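Local coordinates for protein geranyltranstransferase (Staphylococcus aureus, PDB 1RTR) that makes the isoprenoid precursor farnesyl diphosphate, joining isopentenyl diphosphate to a shorter allylic diphosphate such as geranyl diphosphate, at residues A[22-25]-A[30-33]; A[32-37]-A[113-118]; A[138-143]-A[189-194]; A[208-213]-A[286-291]; A[218-223]-A[253-258]. All coordinates share one frame; numbering follows the deposited sequence.

Contact 1. Residues A[22-25]-A[30-33]; sequences NKSV and LEES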
# COMPACT_ATOMS: atom_id res chain seq x y z
N ASN A 22 -1.09 11.49 -13.20
CA ASN A 22 -1.40 12.84 -13.68
C ASN A 22 -0.62 13.90 -12.91
O ASN A 22 -0.37 13.75 -11.71
CB ASN A 22 -2.90 13.13 -13.59
CG ASN A 22 -3.69 12.40 -14.66
OD1 ASN A 22 -3.33 12.41 -15.84
ND2 ASN A 22 -4.78 11.77 -14.24
N LYS A 23 -0.27 14.97 -13.62
CA LYS A 23 0.55 16.05 -13.06
C LYS A 23 -0.01 16.69 -11.78
O LYS A 23 -1.23 16.76 -11.58
CB LYS A 23 0.85 17.11 -14.13
CG LYS A 23 1.89 16.68 -15.20
CD LYS A 23 3.06 15.86 -14.60
CE LYS A 23 3.74 14.97 -15.64
NZ LYS A 23 2.89 13.82 -16.07
N SER A 24 0.91 17.15 -10.93
CA SER A 24 0.62 17.69 -9.60
C SER A 24 -0.39 18.83 -9.58
O SER A 24 -0.27 19.80 -10.32
CB SER A 24 1.92 18.16 -8.93
OG SER A 24 3.07 17.87 -9.72
N VAL A 25 -1.39 18.69 -8.71
CA VAL A 25 -2.34 19.77 -8.46
C VAL A 25 -1.88 20.64 -7.28
O VAL A 25 -2.31 21.79 -7.13
CB VAL A 25 -3.77 19.22 -8.20
CG1 VAL A 25 -4.82 20.36 -8.17
CG2 VAL A 25 -4.15 18.16 -9.25
N LEU A 30 6.39 15.31 -6.17
CA LEU A 30 5.94 13.95 -5.87
C LEU A 30 5.68 13.13 -7.12
O LEU A 30 6.22 12.03 -7.27
CB LEU A 30 4.69 13.95 -4.97
CG LEU A 30 4.14 12.61 -4.46
CD1 LEU A 30 5.17 11.83 -3.65
CD2 LEU A 30 2.91 12.84 -3.64
N GLU A 31 4.89 13.66 -8.03
CA GLU A 31 4.56 12.90 -9.22
C GLU A 31 5.68 12.84 -10.28
O GLU A 31 5.73 11.88 -11.06
CB GLU A 31 3.19 13.29 -9.81
CG GLU A 31 2.65 14.64 -9.39
CD GLU A 31 2.06 14.68 -8.00
OE1 GLU A 31 1.06 13.98 -7.73
OE2 GLU A 31 2.58 15.44 -7.17
N GLU A 32 6.58 13.82 -10.32
CA GLU A 32 7.74 13.66 -11.21
C GLU A 32 8.75 12.67 -10.63
O GLU A 32 9.46 11.99 -11.37
CB GLU A 32 8.36 15.00 -11.69
CG GLU A 32 8.66 16.04 -10.62
CD GLU A 32 9.91 16.89 -10.91
OE1 GLU A 32 10.81 16.45 -11.68
OE2 GLU A 32 10.00 18.01 -10.33
N SER A 33 8.79 12.58 -9.30
CA SER A 33 9.54 11.53 -8.61
C SER A 33 8.94 10.14 -8.87
O SER A 33 9.67 9.21 -9.20
CB SER A 33 9.58 11.83 -7.12
OG SER A 33 10.33 10.85 -6.43

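Contact 2. Residues A[32-37]-A[113-118]; sequences ESMLYS and DALLTK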
# COMPACT_ATOMS: atom_id res chain seq x y z
N GLU A 32 6.58 13.82 -10.32
CA GLU A 32 7.74 13.66 -11.21
C GLU A 32 8.75 12.67 -10.63
O GLU A 32 9.46 11.99 -11.37
CB GLU A 32 8.36 15.00 -11.69
CG GLU A 32 8.66 16.04 -10.62
CD GLU A 32 9.91 16.89 -10.91
OE1 GLU A 32 10.81 16.45 -11.68
OE2 GLU A 32 10.00 18.01 -10.33
N SER A 33 8.79 12.58 -9.30
CA SER A 33 9.54 11.53 -8.61
C SER A 33 8.94 10.14 -8.87
O SER A 33 9.67 9.21 -9.20
CB SER A 33 9.58 11.83 -7.12
OG SER A 33 10.33 10.85 -6.43
N MET A 34 7.63 10.00 -8.71
CA MET A 34 6.92 8.75 -9.02
C MET A 34 7.21 8.32 -10.46
O MET A 34 7.64 7.19 -10.70
CB MET A 34 5.40 8.91 -8.82
CG MET A 34 4.92 8.96 -7.35
SD MET A 34 3.27 9.72 -7.10
CE MET A 34 2.24 8.42 -7.61
N LEU A 35 6.98 9.24 -11.39
CA LEU A 35 7.17 9.02 -12.82
C LEU A 35 8.62 8.72 -13.20
O LEU A 35 8.88 7.88 -14.06
CB LEU A 35 6.67 10.23 -13.62
CG LEU A 35 5.37 10.10 -14.43
CD1 LEU A 35 4.71 8.72 -14.38
CD2 LEU A 35 4.40 11.18 -13.99
N TYR A 36 9.55 9.41 -12.55
CA TYR A 36 10.97 9.18 -12.78
C TYR A 36 11.35 7.70 -12.64
O TYR A 36 11.94 7.13 -13.57
CB TYR A 36 11.83 10.05 -11.85
CG TYR A 36 13.33 9.87 -12.03
CD1 TYR A 36 14.00 10.41 -13.14
CD2 TYR A 36 14.08 9.16 -11.09
CE1 TYR A 36 15.37 10.24 -13.31
CE2 TYR A 36 15.46 8.99 -11.25
CZ TYR A 36 16.10 9.53 -12.35
OH TYR A 36 17.46 9.34 -12.49
N SER A 37 11.01 7.09 -11.50
CA SER A 37 11.31 5.68 -11.25
C SER A 37 10.45 4.74 -12.09
O SER A 37 10.91 3.71 -12.56
CB SER A 37 11.16 5.34 -9.77
OG SER A 37 12.01 6.13 -8.98
N ASP A 113 5.60 5.25 -1.12
CA ASP A 113 4.30 5.11 -0.45
C ASP A 113 3.12 5.40 -1.37
O ASP A 113 2.11 4.68 -1.35
CB ASP A 113 4.24 6.00 0.77
CG ASP A 113 5.20 5.56 1.85
OD1 ASP A 113 5.38 6.29 2.85
OD2 ASP A 113 5.84 4.49 1.76
N ALA A 114 3.26 6.45 -2.19
CA ALA A 114 2.23 6.84 -3.12
C ALA A 114 2.02 5.77 -4.19
O ALA A 114 0.88 5.45 -4.56
CB ALA A 114 2.57 8.21 -3.75
N LEU A 115 3.11 5.18 -4.67
CA LEU A 115 3.00 4.19 -5.74
C LEU A 115 2.32 2.92 -5.22
O LEU A 115 1.44 2.36 -5.91
CB LEU A 115 4.36 3.87 -6.36
CG LEU A 115 4.90 4.89 -7.38
CD1 LEU A 115 6.40 4.77 -7.47
CD2 LEU A 115 4.28 4.68 -8.75
N LEU A 116 2.70 2.50 -4.02
CA LEU A 116 2.01 1.41 -3.34
C LEU A 116 0.52 1.71 -3.29
O LEU A 116 -0.29 0.89 -3.73
CB LEU A 116 2.55 1.23 -1.91
CG LEU A 116 2.62 -0.18 -1.33
CD1 LEU A 116 2.81 -0.20 0.20
CD2 LEU A 116 1.45 -1.05 -1.74
N THR A 117 0.16 2.88 -2.77
CA THR A 117 -1.23 3.27 -2.72
C THR A 117 -1.89 3.28 -4.11
O THR A 117 -3.00 2.74 -4.28
CB THR A 117 -1.37 4.64 -2.04
OG1 THR A 117 -0.47 4.71 -0.93
CG2 THR A 117 -2.73 4.80 -1.38
N LYS A 118 -1.22 3.87 -5.11
CA LYS A 118 -1.83 3.99 -6.44
C LYS A 118 -2.18 2.63 -7.06
O LYS A 118 -3.20 2.48 -7.74
CB LYS A 118 -0.95 4.82 -7.39
CG LYS A 118 -1.56 5.09 -8.76
CD LYS A 118 -2.75 6.04 -8.69
CE LYS A 118 -3.06 6.63 -10.06
NZ LYS A 118 -4.53 6.63 -10.38

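Contact 3. Residues A[138-143]-A[189-194]; sequences LQRLSI and AADIAN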
# COMPACT_ATOMS: atom_id res chain seq x y z
N LEU A 138 -7.06 -7.88 -5.82
CA LEU A 138 -6.60 -7.01 -4.73
C LEU A 138 -6.12 -7.82 -3.53
O LEU A 138 -5.05 -7.58 -2.99
CB LEU A 138 -7.70 -6.04 -4.29
CG LEU A 138 -7.89 -4.79 -5.13
CD1 LEU A 138 -9.33 -4.30 -5.04
CD2 LEU A 138 -6.93 -3.68 -4.73
N GLN A 139 -6.94 -8.80 -3.14
CA GLN A 139 -6.61 -9.71 -2.05
C GLN A 139 -5.27 -10.37 -2.31
O GLN A 139 -4.40 -10.38 -1.44
CB GLN A 139 -7.68 -10.78 -1.90
CG GLN A 139 -7.86 -11.27 -0.48
CD GLN A 139 -9.02 -12.23 -0.33
OE1 GLN A 139 -9.05 -13.02 0.61
NE2 GLN A 139 -9.99 -12.17 -1.27
N ARG A 140 -5.11 -10.89 -3.52
CA ARG A 140 -3.89 -11.57 -3.90
C ARG A 140 -2.69 -10.64 -3.94
O ARG A 140 -1.60 -10.99 -3.47
CB ARG A 140 -4.09 -12.29 -5.23
CG ARG A 140 -3.03 -13.31 -5.55
CD ARG A 140 -3.17 -13.93 -6.92
NE ARG A 140 -4.36 -14.78 -7.01
CZ ARG A 140 -4.41 -16.03 -6.55
NH1 ARG A 140 -5.53 -16.72 -6.69
NH2 ARG A 140 -3.35 -16.57 -5.97
N LEU A 141 -2.86 -9.44 -4.48
CA LEU A 141 -1.78 -8.46 -4.48
C LEU A 141 -1.34 -8.10 -3.05
O LEU A 141 -0.15 -7.99 -2.77
CB LEU A 141 -2.18 -7.20 -5.27
CG LEU A 141 -1.06 -6.23 -5.67
CD1 LEU A 141 0.16 -6.97 -6.24
CD2 LEU A 141 -1.57 -5.19 -6.66
N SER A 142 -2.29 -7.91 -2.14
CA SER A 142 -1.95 -7.47 -0.79
C SER A 142 -1.21 -8.55 0.00
O SER A 142 -0.28 -8.23 0.75
CB SER A 142 -3.19 -6.98 -0.04
OG SER A 142 -4.14 -8.02 0.10
N ILE A 143 -1.63 -9.81 -0.15
CA ILE A 143 -0.89 -10.95 0.41
C ILE A 143 0.49 -11.12 -0.25
O ILE A 143 1.47 -11.36 0.44
CB ILE A 143 -1.73 -12.28 0.32
CG1 ILE A 143 -3.00 -12.20 1.17
CG2 ILE A 143 -0.90 -13.47 0.77
CD1 ILE A 143 -4.06 -13.25 0.78
N ALA A 189 -4.01 -13.44 -13.40
CA ALA A 189 -4.49 -13.75 -14.74
C ALA A 189 -5.45 -14.94 -14.72
O ALA A 189 -6.54 -14.91 -15.30
CB ALA A 189 -3.33 -13.98 -15.71
N ALA A 190 -5.06 -15.99 -14.01
CA ALA A 190 -5.90 -17.17 -13.93
C ALA A 190 -7.27 -16.80 -13.38
O ALA A 190 -8.29 -17.38 -13.79
CB ALA A 190 -5.25 -18.21 -13.07
N ASP A 191 -7.27 -15.83 -12.46
CA ASP A 191 -8.50 -15.33 -11.83
C ASP A 191 -9.36 -14.47 -12.77
O ASP A 191 -10.59 -14.59 -12.79
CB ASP A 191 -8.17 -14.57 -10.54
CG ASP A 191 -8.04 -15.49 -9.34
OD1 ASP A 191 -8.42 -16.67 -9.45
OD2 ASP A 191 -7.56 -15.12 -8.24
N ILE A 192 -8.71 -13.61 -13.56
CA ILE A 192 -9.43 -12.84 -14.56
C ILE A 192 -10.01 -13.78 -15.62
O ILE A 192 -11.16 -13.60 -16.04
CB ILE A 192 -8.52 -11.78 -15.17
CG1 ILE A 192 -8.20 -10.70 -14.14
CG2 ILE A 192 -9.16 -11.19 -16.44
CD1 ILE A 192 -6.85 -10.05 -14.33
N ALA A 193 -9.23 -14.79 -16.01
CA ALA A 193 -9.68 -15.76 -17.01
C ALA A 193 -10.76 -16.70 -16.48
O ALA A 193 -11.48 -17.33 -17.25
CB ALA A 193 -8.51 -16.56 -17.54
N ASN A 194 -10.87 -16.81 -15.16
CA ASN A 194 -11.86 -17.70 -14.56
C ASN A 194 -11.64 -19.17 -14.95
O ASN A 194 -12.60 -19.91 -15.17
CB ASN A 194 -13.28 -17.24 -14.91
CG ASN A 194 -14.34 -17.98 -14.14
OD1 ASN A 194 -15.40 -18.31 -14.68
ND2 ASN A 194 -14.06 -18.27 -12.87
O HOH W 1 -6.14 -13.07 -8.36

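Contact 4. Residues A[208-213]-A[286-291]; sequences YHLGMM and DLFYSR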
# COMPACT_ATOMS: atom_id res chain seq x y z
N TYR A 208 5.72 -20.75 -9.21
CA TYR A 208 6.71 -20.97 -8.16
C TYR A 208 8.07 -21.36 -8.72
O TYR A 208 9.09 -20.74 -8.38
CB TYR A 208 6.23 -22.02 -7.15
CG TYR A 208 7.35 -22.48 -6.25
CD1 TYR A 208 8.02 -23.68 -6.50
CD2 TYR A 208 7.76 -21.71 -5.16
CE1 TYR A 208 9.06 -24.11 -5.68
CE2 TYR A 208 8.81 -22.12 -4.33
CZ TYR A 208 9.45 -23.33 -4.60
OH TYR A 208 10.48 -23.76 -3.80
N HIS A 209 8.10 -22.38 -9.58
CA HIS A 209 9.37 -22.85 -10.16
C HIS A 209 10.00 -21.80 -11.05
O HIS A 209 11.22 -21.57 -10.99
CB HIS A 209 9.19 -24.18 -10.91
CG HIS A 209 8.85 -25.32 -10.00
ND1 HIS A 209 9.72 -25.77 -9.03
CD2 HIS A 209 7.73 -26.06 -9.89
CE1 HIS A 209 9.15 -26.76 -8.36
NE2 HIS A 209 7.94 -26.96 -8.86
N LEU A 210 9.17 -21.14 -11.86
CA LEU A 210 9.66 -20.05 -12.69
C LEU A 210 10.34 -18.98 -11.83
O LEU A 210 11.39 -18.46 -12.21
CB LEU A 210 8.52 -19.43 -13.50
CG LEU A 210 8.90 -18.26 -14.42
CD1 LEU A 210 9.67 -18.80 -15.62
CD2 LEU A 210 7.66 -17.50 -14.86
N GLY A 211 9.75 -18.69 -10.67
CA GLY A 211 10.30 -17.71 -9.75
C GLY A 211 11.65 -18.08 -9.18
O GLY A 211 12.54 -17.24 -9.09
N MET A 212 11.80 -19.34 -8.77
CA MET A 212 13.08 -19.82 -8.24
C MET A 212 14.18 -19.81 -9.32
O MET A 212 15.33 -19.51 -9.01
CB MET A 212 12.93 -21.19 -7.58
CG MET A 212 11.89 -21.24 -6.41
SD MET A 212 12.05 -19.95 -5.07
CE MET A 212 13.68 -20.26 -4.51
N MET A 213 13.82 -20.08 -10.57
CA MET A 213 14.78 -19.97 -11.69
C MET A 213 15.50 -18.63 -11.69
O MET A 213 16.72 -18.57 -11.83
CB MET A 213 14.12 -20.18 -13.05
CG MET A 213 13.56 -21.58 -13.29
SD MET A 213 12.85 -21.75 -14.92
CE MET A 213 14.33 -21.43 -15.87
N ASP A 286 12.25 -20.46 -20.97
CA ASP A 286 13.51 -20.53 -21.69
C ASP A 286 14.33 -19.24 -21.62
O ASP A 286 15.56 -19.28 -21.66
CB ASP A 286 13.32 -21.02 -23.14
CG ASP A 286 13.25 -22.56 -23.23
OD1 ASP A 286 12.61 -23.05 -24.19
OD2 ASP A 286 13.78 -23.35 -22.41
N LEU A 287 13.66 -18.10 -21.48
CA LEU A 287 14.34 -16.82 -21.29
C LEU A 287 14.99 -16.75 -19.90
O LEU A 287 16.11 -16.24 -19.76
CB LEU A 287 13.40 -15.64 -21.53
CG LEU A 287 13.91 -14.64 -22.58
CD1 LEU A 287 12.98 -14.52 -23.80
CD2 LEU A 287 14.19 -13.27 -21.96
N PHE A 288 14.29 -17.26 -18.90
CA PHE A 288 14.81 -17.37 -17.54
C PHE A 288 15.96 -18.38 -17.49
O PHE A 288 16.90 -18.23 -16.69
CB PHE A 288 13.70 -17.82 -16.57
CG PHE A 288 12.83 -16.70 -16.05
CD1 PHE A 288 12.35 -16.75 -14.73
CD2 PHE A 288 12.46 -15.62 -16.85
CE1 PHE A 288 11.54 -15.73 -14.23
CE2 PHE A 288 11.64 -14.61 -16.36
CZ PHE A 288 11.18 -14.66 -15.04
N TYR A 289 15.88 -19.41 -18.33
CA TYR A 289 16.89 -20.47 -18.37
C TYR A 289 18.16 -20.08 -19.12
O TYR A 289 19.27 -20.37 -18.65
CB TYR A 289 16.32 -21.76 -18.95
CG TYR A 289 17.17 -22.97 -18.66
CD1 TYR A 289 17.39 -23.40 -17.35
CD2 TYR A 289 17.78 -23.68 -19.69
CE1 TYR A 289 18.18 -24.51 -17.08
CE2 TYR A 289 18.57 -24.79 -19.43
CZ TYR A 289 18.76 -25.20 -18.12
OH TYR A 289 19.54 -26.30 -17.86
N SER A 290 17.99 -19.46 -20.29
CA SER A 290 19.12 -19.07 -21.12
C SER A 290 20.17 -18.33 -20.29
O SER A 290 19.92 -17.22 -19.80
CB SER A 290 18.66 -18.21 -22.31
OG SER A 290 19.37 -16.98 -22.35
N ARG A 291 21.32 -18.98 -20.13
CA ARG A 291 22.45 -18.47 -19.33
C ARG A 291 22.16 -18.50 -17.83
O ARG A 291 23.01 -18.91 -17.03
CB ARG A 291 22.87 -17.07 -19.77
CG ARG A 291 23.23 -16.95 -21.23
CD ARG A 291 24.70 -16.79 -21.45
NE ARG A 291 25.08 -15.38 -21.55
CZ ARG A 291 25.24 -14.72 -22.70
NH1 ARG A 291 25.59 -13.44 -22.68
NH2 ARG A 291 25.04 -15.33 -23.86

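Contact 5. Residues A[218-223]-A[253-258]; sequences DDLLDC and GAEDKL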
# COMPACT_ATOMS: atom_id res chain seq x y z
N ASP A 218 20.83 -15.66 -12.11
CA ASP A 218 21.58 -14.46 -11.77
C ASP A 218 22.83 -14.70 -10.94
O ASP A 218 23.86 -14.07 -11.19
CB ASP A 218 20.67 -13.48 -11.04
CG ASP A 218 20.25 -12.33 -11.90
OD1 ASP A 218 20.74 -11.21 -11.63
OD2 ASP A 218 19.47 -12.46 -12.88
N ASP A 219 22.73 -15.59 -9.95
CA ASP A 219 23.90 -16.01 -9.17
C ASP A 219 24.94 -16.67 -10.08
O ASP A 219 26.12 -16.33 -10.01
CB ASP A 219 23.50 -16.95 -8.03
CG ASP A 219 22.93 -16.21 -6.84
OD1 ASP A 219 22.10 -16.81 -6.13
OD2 ASP A 219 23.24 -15.04 -6.53
N LEU A 220 24.49 -17.58 -10.94
CA LEU A 220 25.36 -18.23 -11.91
C LEU A 220 26.06 -17.23 -12.83
O LEU A 220 27.29 -17.27 -12.96
CB LEU A 220 24.60 -19.29 -12.73
CG LEU A 220 24.40 -20.63 -12.02
CD1 LEU A 220 23.30 -21.44 -12.67
CD2 LEU A 220 25.71 -21.42 -11.94
N LEU A 221 25.30 -16.33 -13.44
CA LEU A 221 25.88 -15.29 -14.30
C LEU A 221 26.92 -14.41 -13.60
O LEU A 221 27.90 -14.00 -14.22
CB LEU A 221 24.78 -14.42 -14.92
CG LEU A 221 24.20 -14.89 -16.25
CD1 LEU A 221 22.97 -14.06 -16.60
CD2 LEU A 221 25.24 -14.81 -17.37
N ASP A 222 26.72 -14.12 -12.31
CA ASP A 222 27.72 -13.37 -11.53
C ASP A 222 29.01 -14.18 -11.37
O ASP A 222 30.10 -13.61 -11.33
CB ASP A 222 27.17 -12.99 -10.15
CG ASP A 222 26.21 -11.80 -10.19
OD1 ASP A 222 26.33 -10.92 -11.09
OD2 ASP A 222 25.30 -11.65 -9.35
N CYS A 223 28.86 -15.49 -11.25
CA CYS A 223 30.00 -16.40 -11.12
C CYS A 223 30.66 -16.65 -12.48
O CYS A 223 31.89 -16.59 -12.58
CB CYS A 223 29.59 -17.70 -10.43
SG CYS A 223 30.66 -19.12 -10.77
N GLY A 253 26.20 -27.36 -8.38
CA GLY A 253 25.00 -27.51 -7.56
C GLY A 253 23.93 -26.51 -7.97
O GLY A 253 22.76 -26.88 -8.10
N ALA A 254 24.34 -25.26 -8.18
CA ALA A 254 23.46 -24.20 -8.66
C ALA A 254 22.86 -24.51 -10.03
O ALA A 254 21.63 -24.46 -10.20
CB ALA A 254 24.17 -22.88 -8.67
N GLU A 255 23.70 -24.87 -11.00
CA GLU A 255 23.21 -25.31 -12.31
C GLU A 255 22.21 -26.46 -12.21
O GLU A 255 21.23 -26.50 -12.94
CB GLU A 255 24.37 -25.72 -13.22
CG GLU A 255 25.08 -24.57 -13.91
CD GLU A 255 26.40 -24.99 -14.55
OE1 GLU A 255 26.70 -26.21 -14.62
OE2 GLU A 255 27.16 -24.09 -14.99
N ASP A 256 22.47 -27.39 -11.30
CA ASP A 256 21.57 -28.52 -11.09
C ASP A 256 20.22 -28.02 -10.58
O ASP A 256 19.17 -28.51 -11.01
CB ASP A 256 22.16 -29.53 -10.10
CG ASP A 256 23.09 -30.54 -10.76
OD1 ASP A 256 23.63 -30.25 -11.86
OD2 ASP A 256 23.34 -31.66 -10.24
N LYS A 257 20.28 -27.05 -9.67
CA LYS A 257 19.11 -26.45 -9.06
C LYS A 257 18.27 -25.74 -10.12
O LYS A 257 17.05 -25.97 -10.22
CB LYS A 257 19.53 -25.47 -7.96
CG LYS A 257 18.57 -25.42 -6.80
CD LYS A 257 18.35 -26.82 -6.24
CE LYS A 257 18.43 -26.85 -4.74
NZ LYS A 257 18.20 -28.26 -4.30
N LEU A 258 18.94 -24.91 -10.91
CA LEU A 258 18.33 -24.23 -12.04
C LEU A 258 17.59 -25.21 -12.91
O LEU A 258 16.39 -25.05 -13.16
CB LEU A 258 19.38 -23.49 -12.86
CG LEU A 258 18.91 -22.58 -14.02
CD1 LEU A 258 17.58 -21.85 -13.74
CD2 LEU A 258 19.99 -21.58 -14.36

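Contact 1. Residues A[22-25]-A[30-33]
S24 and E31 meet where the loop after helix 6-18 turns into helix 30-38, an edge of the all-helical prenyl synthase fold that also touches the second subunit. E31, in the first turn of its helix, sends its side chain at the loop, and every close approach of the contact involves it, mainly with S24. Its CG comes against the backbone of S24, 3.4 Å from S24 N, and also faces S24 OG. The chain then bends at chi2 (-77°), which swings the carboxylate round to lie alongside the serine, with E31 CD 3.6 Å from S24 CB. The short serine side chain lies beside the folded glutamate. The two polar ends look to other partners: S24 OG bonds to T28 O, in the loop that leads to the helix, and E31 OE1 bonds to H147 ND1 of the second subunit. The glutamate thus spends its methylene on the loop and its carboxylate on the dimer interface. K23 and N22 turn their side chains away and offer only backbone, the nearest point being N22 O, 3.9 Å from E31 CG.

Contact 2. Residues A[32-37]-A[113-118]
M34 reaches from helix 30-38 into the face of helix 105-124 made by A114 and L115, and this single side chain supplies nearly all that the first helix gives to the contact. Its CB points at the other helix without yet touching it closely. The next carbon lies anti to the carbonyl carbon, beside the backbone N (chi1 -74°), and there M34 CG comes 4.1 Å from L115 CG. The two chains run past each other in opposite directions, so the leucine flanks the methionine instead of blocking it. Further out, M34 SD settles on the methyl of A114, 3.7 Å from A114 CB. A bend at chi3 (77°) then keeps the terminal methyl by the same alanine, with M34 CE 3.9 Å from A114 CB. The residue types suit these places: alanine is short enough to let the thioether come close to the helix, and flexible, unbranched methionine can bend to follow the surface it finds. All three residues are buried and the contact is purely apolar. On the far side of the receiving helix, T117 OG1 donates to D113 O at 2.6 Å, and T117 N reaches the same oxygen from the opposite face of its plane, so the threonine hydroxyl is satisfied within its own helix. Around this junction, I21 of the preceding loop packs on M34, helix 65-83 touches L116, and helix 105-124 itself faces the second subunit, whose V151 packs on A114 and whose L116 meets L116.

Contact 3. Residues A[138-143]-A[189-194]
R140 and D191 bridge two helices whose backbones stay well apart, the CA atoms of this pair being 9.9 Å from each other. The tight part is one ion pair. R140 NH1 donates to D191 OD2 at 3.0 Å along a fairly straight bond (164° at the hydrogen), and the acceptor lies at the edge of the guanidinium, close to its plane. The carboxylate is not turned to match: its oxygen is met from above, 37° out of the carboxylate plane. R140 NE adds a weak bond of 3.4 Å to the same OD2. A long arginine suits the task because it can span the gap, and the bend at chi3 (-69°) presents the NE and NH1 edge to the aspartate. The looser side is bridged by water 1, which accepts from R140 NE at 2.8 Å and donates to D191 OD2, so that this one oxygen takes three donors in all. R140 is partly exposed, whereas D191 is buried; D191 OD1 has a long, weak ion pair with K200. Charges set against each other here probably ease the cost of burying the aspartate. Just beyond D191, helix 179-193 ends in a Schellman motif, with V195 N bonded to A190 O and N194 at positive phi as the C-prime residue. Helix 131-145 packs through L138 and L141 on helix 105-124 and meets the second subunit along Q139 and I143, while helix 179-193 leans through A189 and I192 on helix 45-56; its F184 and M187 touch R140.

Contact 4. Residues A[208-213]-A[286-291]
M213 and F288 bring helix 197-227 and the last turn of helix 279-289 close, their CA atoms 6.4 Å apart, just before S290 leaves helical geometry. The F288 ring slots against L210. A methyl of the leucine stands over one ring face in a CH-pi contact, L210 CD1 lying 3.9 Å from the centroid of the F288 ring and 27° off its normal, displaced toward the rim. The leucine holds CG anti to its N (chi1 180°), which directs this branch over the aromatic face. F288 CD1 also comes 3.2 Å from L210 O, while M213 CB sits at the ring edge. Bent at chi3 (61°), M213 lays its methyl in the angle between F288 and Y289, with M213 CE 3.7 Å from F288 CB and 3.7 Å from Y289 CB. The residue types fit: the flat ring offers a face to the leucine methyl, and the flexible methionine bends into the angle beside it. Y289 turns its hydroxyl to T259 OG1 and its ring to R262 in a cation-pi contact, both on helix 245-270. Helix 279-289 therefore packs against helices 197-227 and 245-270 together, with F214 set edge-to-face to F288.

Contact 5. Residues A[218-223]-A[253-258]
L220 packs on A254, E255 and L258 in an apolar helix-to-helix contact near the end of helix 197-227, where the sequence DDLLD of residues 218-222 forms the second aspartate-rich motif of prenyl synthases. The short segments of helices 197-227 and 245-270 run roughly antiparallel, at 147°, with their axes 10.1 Å apart at closest approach. L220, one of the two leucines inside the motif, fills the gap. Its CG stands anti to the carbonyl carbon (chi1 -80°), and the two branches then divide the opposite surface between them. CD2 lies over the small A254, 3.9 Å from A254 CB, and CD1 meets the end of L258, 3.7 Å from L258 CD2. Both methyls touch the aliphatic part of E255, whose CG is 3.8 Å from L220 CD2; the two chains cross at about a right angle. Alanine allows the leucine to approach, while a second leucine completes the apolar patch. E255 lends its methylene and keeps its carboxylate for Y224 OH, which bonds to E255 OE2. In relatives, aspartates of this motif bind magnesium ions, which in turn hold a diphosphate. Here D219 OD1 accepts from Y245 N, whereas its neighbour L220 is buried against helix 245-270: the chemistry implies that the motif helix has an apolar side, and that this side packs there.

Following the chain, contact 1 closes a short loop from 22-25 back to the start of helix 30-38. Contact 2 opens on that same stretch, sharing E32 and S33, and closes a much longer loop to helix 105-124; K23 packs on L35 where the two meet. Contact 3 follows in series, tying helix 131-145 to helix 179-193. Contact 4 then joins helix 197-227 to the C-terminal helix 279-289, and contact 5 nests inside the loop it closes, linking the same long helix to helix 245-270; Y289 packs on L258 between them. Contacts 1 to 3 touch the second subunit, whereas contacts 4 and 5 lie on the opposite side of the chain's centre from contacts 1 and 2.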